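Local coordinates for protein N-acyl-D-glutamate deacylase (Bordetella bronchiseptica, PDB 3GIP) that probably hydrolyses the amide bond of N-acyl-D-glutamate to release D-glutamate, as a zinc-dependent deacylase of the amidohydrolase superfamily, at residues T88-G93 with I138-L143; C359-S364 with T405-R410. All coordinates share one frame; numbering follows the deposited sequence.

Contact 1. Residues T88-G93 with I138-L143; sequences TTVVVG and INVAAL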
loop_
_atom_site.group_PDB
_atom_site.type_symbol
_atom_site.label_atom_id
_atom_site.label_comp_id
_atom_site.label_asym_id
_atom_site.label_seq_id
_atom_site.Cartn_x
_atom_site.Cartn_y
_atom_site.Cartn_z
ATOM N N THR A 88 6.868 -5.859 6.908
ATOM C CA THR A 88 8.250 -5.432 7.143
ATOM C C THR A 88 8.728 -4.362 6.159
ATOM O O THR A 88 9.794 -3.768 6.347
ATOM C CB THR A 88 9.223 -6.622 7.060
ATOM O OG1 THR A 88 9.061 -7.282 5.800
ATOM C CG2 THR A 88 8.956 -7.608 8.182
ATOM N N THR A 89 7.953 -4.133 5.105
ATOM C CA THR A 89 8.281 -3.123 4.100
ATOM C C THR A 89 6.987 -2.489 3.610
ATOM O O THR A 89 5.981 -3.177 3.444
ATOM C CB THR A 89 9.000 -3.735 2.866
ATOM O OG1 THR A 89 10.273 -4.260 3.257
ATOM C CG2 THR A 89 9.207 -2.678 1.780
ATOM N N VAL A 90 7.007 -1.180 3.391
ATOM C CA VAL A 90 5.830 -0.501 2.879
ATOM C C VAL A 90 6.218 0.429 1.745
ATOM O O VAL A 90 7.275 1.061 1.781
ATOM C CB VAL A 90 5.101 0.330 3.962
ATOM C CG1 VAL A 90 6.009 1.434 4.494
ATOM C CG2 VAL A 90 3.825 0.929 3.372
ATOM N N VAL A 91 5.373 0.478 0.724
ATOM C CA VAL A 91 5.589 1.362 -0.407
ATOM C C VAL A 91 4.622 2.522 -0.180
ATOM O O VAL A 91 3.402 2.337 -0.186
ATOM C CB VAL A 91 5.263 0.668 -1.747
ATOM C CG1 VAL A 91 5.505 1.632 -2.906
ATOM C CG2 VAL A 91 6.124 -0.581 -1.908
ATOM N N VAL A 92 5.169 3.713 0.046
ATOM C CA VAL A 92 4.345 4.894 0.290
ATOM C C VAL A 92 4.290 5.807 -0.934
ATOM O O VAL A 92 4.934 5.532 -1.951
ATOM C CB VAL A 92 4.884 5.707 1.493
ATOM C CG1 VAL A 92 4.951 4.823 2.735
ATOM C CG2 VAL A 92 6.268 6.269 1.170
ATOM N N GLY A 93 3.515 6.886 -0.834
ATOM C CA GLY A 93 3.397 7.835 -1.931
ATOM C C GLY A 93 2.422 7.416 -3.010
ATOM O O GLY A 93 2.621 7.706 -4.190
ATOM N N ILE A 138 10.036 -0.027 9.930
ATOM C CA ILE A 138 10.062 -1.012 8.856
ATOM C C ILE A 138 10.719 -0.382 7.631
ATOM O O ILE A 138 11.012 0.816 7.625
ATOM C CB ILE A 138 8.630 -1.488 8.480
ATOM C CG1 ILE A 138 7.806 -0.322 7.929
ATOM C CG2 ILE A 138 7.946 -2.084 9.701
ATOM C CD1 ILE A 138 6.433 -0.742 7.397
ATOM N N ASN A 139 10.955 -1.182 6.596
ATOM C CA ASN A 139 11.584 -0.659 5.387
ATOM C C ASN A 139 10.615 0.230 4.629
ATOM O O ASN A 139 9.402 -0.002 4.634
ATOM C CB ASN A 139 12.056 -1.803 4.492
ATOM C CG ASN A 139 13.017 -2.724 5.201
ATOM O OD1 ASN A 139 12.759 -3.922 5.342
ATOM N ND2 ASN A 139 14.133 -2.171 5.663
ATOM N N VAL A 140 11.159 1.249 3.972
ATOM C CA VAL A 140 10.342 2.194 3.228
ATOM C C VAL A 140 10.803 2.453 1.801
ATOM O O VAL A 140 11.949 2.837 1.563
ATOM C CB VAL A 140 10.292 3.557 3.954
ATOM C CG1 VAL A 140 9.396 4.523 3.191
ATOM C CG2 VAL A 140 9.797 3.366 5.378
ATOM N N ALA A 141 9.895 2.233 0.855
ATOM C CA ALA A 141 10.152 2.497 -0.556
ATOM C C ALA A 141 9.170 3.618 -0.858
ATOM O O ALA A 141 8.065 3.631 -0.310
ATOM C CB ALA A 141 9.840 1.270 -1.404
ATOM N N ALA A 142 9.554 4.560 -1.715
ATOM C CA ALA A 142 8.665 5.677 -1.996
ATOM C C ALA A 142 8.424 6.022 -3.453
ATOM O O ALA A 142 9.336 5.999 -4.281
ATOM C CB ALA A 142 9.165 6.921 -1.261
ATOM N N LEU A 143 7.170 6.353 -3.744
ATOM C CA LEU A 143 6.740 6.771 -5.069
ATOM C C LEU A 143 6.544 8.277 -4.950
ATOM O O LEU A 143 6.278 8.782 -3.858
ATOM C CB LEU A 143 5.391 6.141 -5.427
ATOM C CG LEU A 143 5.303 4.624 -5.594
ATOM C CD1 LEU A 143 3.873 4.166 -5.306
ATOM C CD2 LEU A 143 5.723 4.231 -7.006
#

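Contact 2. Residues C359-S364 with T405-R410; sequences CCMVGS and TALPAR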
loop_
_atom_site.group_PDB
_atom_site.type_symbol
_atom_site.label_atom_id
_atom_site.label_comp_id
_atom_site.label_asym_id
_atom_site.label_seq_id
_atom_site.Cartn_x
_atom_site.Cartn_y
_atom_site.Cartn_z
ATOM N N CYS A 359 -1.276 -11.696 -10.941
ATOM C CA CYS A 359 -0.431 -10.539 -10.662
ATOM C C CYS A 359 -0.966 -9.649 -9.553
ATOM O O CYS A 359 -0.554 -8.495 -9.429
ATOM C CB CYS A 359 -0.244 -9.707 -11.929
ATOM S SG CYS A 359 0.542 -10.623 -13.276
ATOM N N CYS A 360 -1.870 -10.179 -8.736
ATOM C CA CYS A 360 -2.440 -9.377 -7.663
ATOM C C CYS A 360 -1.684 -9.486 -6.347
ATOM O O CYS A 360 -1.529 -10.568 -5.781
ATOM C CB CYS A 360 -3.912 -9.742 -7.428
ATOM S SG CYS A 360 -4.789 -8.499 -6.443
ATOM N N MET A 361 -1.217 -8.343 -5.864
ATOM C CA MET A 361 -0.496 -8.263 -4.602
ATOM C C MET A 361 -1.480 -7.750 -3.550
ATOM O O MET A 361 -2.648 -7.490 -3.860
ATOM C CB MET A 361 0.667 -7.280 -4.741
ATOM C CG MET A 361 1.582 -7.587 -5.914
ATOM S SD MET A 361 2.766 -6.263 -6.258
ATOM C CE MET A 361 1.721 -5.100 -7.104
ATOM N N VAL A 362 -1.013 -7.602 -2.315
ATOM C CA VAL A 362 -1.861 -7.096 -1.242
ATOM C C VAL A 362 -1.396 -5.697 -0.839
ATOM O O VAL A 362 -0.208 -5.477 -0.576
ATOM C CB VAL A 362 -1.816 -8.019 -0.000
ATOM C CG1 VAL A 362 -2.734 -7.477 1.097
ATOM C CG2 VAL A 362 -2.228 -9.429 -0.393
ATOM N N GLY A 363 -2.340 -4.760 -0.815
ATOM C CA GLY A 363 -2.055 -3.385 -0.426
ATOM C C GLY A 363 -3.089 -3.005 0.616
ATOM O O GLY A 363 -4.282 -3.045 0.333
ATOM N N SER A 364 -2.650 -2.626 1.814
ATOM C CA SER A 364 -3.591 -2.302 2.887
ATOM C C SER A 364 -4.369 -1.007 2.703
ATOM O O SER A 364 -5.535 -0.920 3.096
ATOM C CB SER A 364 -2.870 -2.251 4.234
ATOM O OG SER A 364 -2.122 -1.052 4.363
ATOM N N THR A 405 5.137 -11.242 -0.823
ATOM C CA THR A 405 6.577 -11.097 -0.696
ATOM C C THR A 405 7.351 -11.047 -2.010
ATOM O O THR A 405 7.764 -9.974 -2.454
ATOM C CB THR A 405 7.132 -12.240 0.187
ATOM O OG1 THR A 405 6.795 -13.507 -0.401
ATOM C CG2 THR A 405 6.520 -12.174 1.589
ATOM N N ALA A 406 7.547 -12.202 -2.632
ATOM C CA ALA A 406 8.292 -12.266 -3.880
ATOM C C ALA A 406 7.687 -11.438 -5.010
ATOM O O ALA A 406 8.411 -10.740 -5.713
ATOM C CB ALA A 406 8.444 -13.712 -4.325
ATOM N N LEU A 407 6.372 -11.513 -5.197
ATOM C CA LEU A 407 5.752 -10.748 -6.277
ATOM C C LEU A 407 5.993 -9.249 -6.093
ATOM O O LEU A 407 6.408 -8.566 -7.033
ATOM C CB LEU A 407 4.252 -11.064 -6.379
ATOM C CG LEU A 407 3.487 -10.389 -7.523
ATOM C CD1 LEU A 407 4.104 -10.748 -8.880
ATOM C CD2 LEU A 407 2.028 -10.827 -7.462
ATOM N N PRO A 408 5.739 -8.709 -4.884
ATOM C CA PRO A 408 5.979 -7.273 -4.700
ATOM C C PRO A 408 7.446 -6.916 -4.967
ATOM O O PRO A 408 7.741 -5.894 -5.589
ATOM C CB PRO A 408 5.584 -7.042 -3.243
ATOM C CG PRO A 408 4.469 -8.011 -3.049
ATOM C CD PRO A 408 4.990 -9.264 -3.740
ATOM N N ALA A 409 8.361 -7.762 -4.503
ATOM C CA ALA A 409 9.788 -7.511 -4.702
ATOM C C ALA A 409 10.116 -7.483 -6.192
ATOM O O ALA A 409 10.927 -6.672 -6.646
ATOM C CB ALA A 409 10.616 -8.583 -3.994
ATOM N N ARG A 410 9.478 -8.368 -6.951
ATOM C CA ARG A 410 9.692 -8.443 -8.396
ATOM C C ARG A 410 9.109 -7.230 -9.115
ATOM O O ARG A 410 9.738 -6.660 -10.004
ATOM C CB ARG A 410 9.052 -9.719 -8.951
ATOM C CG ARG A 410 8.922 -9.756 -10.468
ATOM C CD ARG A 410 10.277 -9.777 -11.164
ATOM N NE ARG A 410 10.128 -9.833 -12.618
ATOM C CZ ARG A 410 9.792 -8.795 -13.381
ATOM N NH1 ARG A 410 9.573 -7.605 -12.836
ATOM N NH2 ARG A 410 9.662 -8.950 -14.692
#

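Contact 1. Residues T88-G93 with I138-L143
Two neighbouring parallel strands of the amidohydrolase barrel meet here, Thr89 beside Asn139 at one end and Val92 beside Ala142 at the other. The strand directions differ by 18°. Five backbone hydrogen bonds alternate between the two strands. Asn139 N donates to Thr88 O at 2.8 Å, and Val90 N returns a bond to Asn139 O. Ala141 N then reaches Val90 O at 3.0 Å in a nearly straight bond (175° at the hydrogen) that lies in the carbonyl plane. Val92 N to Ala141 O and Leu143 N to Val92 O complete the series.

Side chains fall on both faces of the pair. On the face of Val90 and Val92, Ile138 CD1 lies 3.7 Å from Val90 CG1, and the two side chains cross at about a right angle. Val90 CG1, placed between the backbone N and the carbonyl carbon, is the branch that meets Ile138. Further along, Val92 CG2 packs 3.8 Å from Ala142 CB and also touches Val140 CG1. Phe73 of helix 72-75 and Tyr127 of helix 124-133 cover this face. The other face carries Thr89, Val91 and Ala141. Here Val91 CG2 approaches Ala141 CB at 4.2 Å, while Val91 CG1 meets Leu143 CD1 at 3.9 Å. Phe414 packs on Ala141 from this side.

Gly93 ends the contact with a positive phi of 82°. The site where a CB would stand is taken up by Leu143 O. The Gly93 carbonyl accepts a hydrogen bond from Ser185 OG, which ties this loop residue to strand 183-187. Gly93 lies about 10 Å from the bound zinc ion, whose protein ligands include nearby Cys95. Regular parallel pairing that ends in a loop leading to the metal is characteristic of the TIM-barrel fold of amidohydrolases.

Contact 2. Residues C359-S364 with T405-R410
Met361 lays its side chain over Leu407 and Pro408, at the start of helix 406-412. Its CG touches Leu407 CD2 at 3.6 Å, and the two side chains cross at about a right angle. With CG anti to its own backbone N (chi1 -177°), Leu407 brings CG itself to 3.8 Å from Met361 CG. The CD2 methyl also reaches the backbone of the other segment, 3.8 Å from Cys359 C and 3.9 Å from Cys360 O.

Beyond CG, the Met361 sulfur moves on to the proline. SD lies 3.7 Å from Pro408 CA and 4.0 Å from Pro408 CG. The Met361 and Pro408 side chains slide past each other in opposite directions.

The strand 360-362 and the helix segment 406-410 run at 105° to each other, with their axes 8.6 Å apart at closest approach. Val65 packs against both Met361 and Pro408, and Ala278 of strand 277-281 also touches Met361. Close by, Cys360 O accepts a hydrogen bond from Arg403 NH1. Between the two segments, the contact is mainly carbon and sulfur packing, so it rests on shape and the burial of apolar surface rather than on directional polar bonds.

Contact 1 comes first along the chain and is complete before contact 2 begins. Their centres are 13 Å apart, and their nearest atoms are about 6 Å apart without touching. The strands of both contacts belong to the barrel. Strand 57-64 pairs with strand 87-92 of contact 1, and its Ile63 packs on Pro408 of contact 2. From strand 139-145, parallel pairing continues through strands 183-187, 214-218, 243-246 and 277-281 to strand 360-362. Phe414 also links them, packing on Ala141 and Ala409. Contact 1 thus joins two neighbouring strands of the barrel wall, while contact 2 packs a helix that comes later in the chain against strand 360-362.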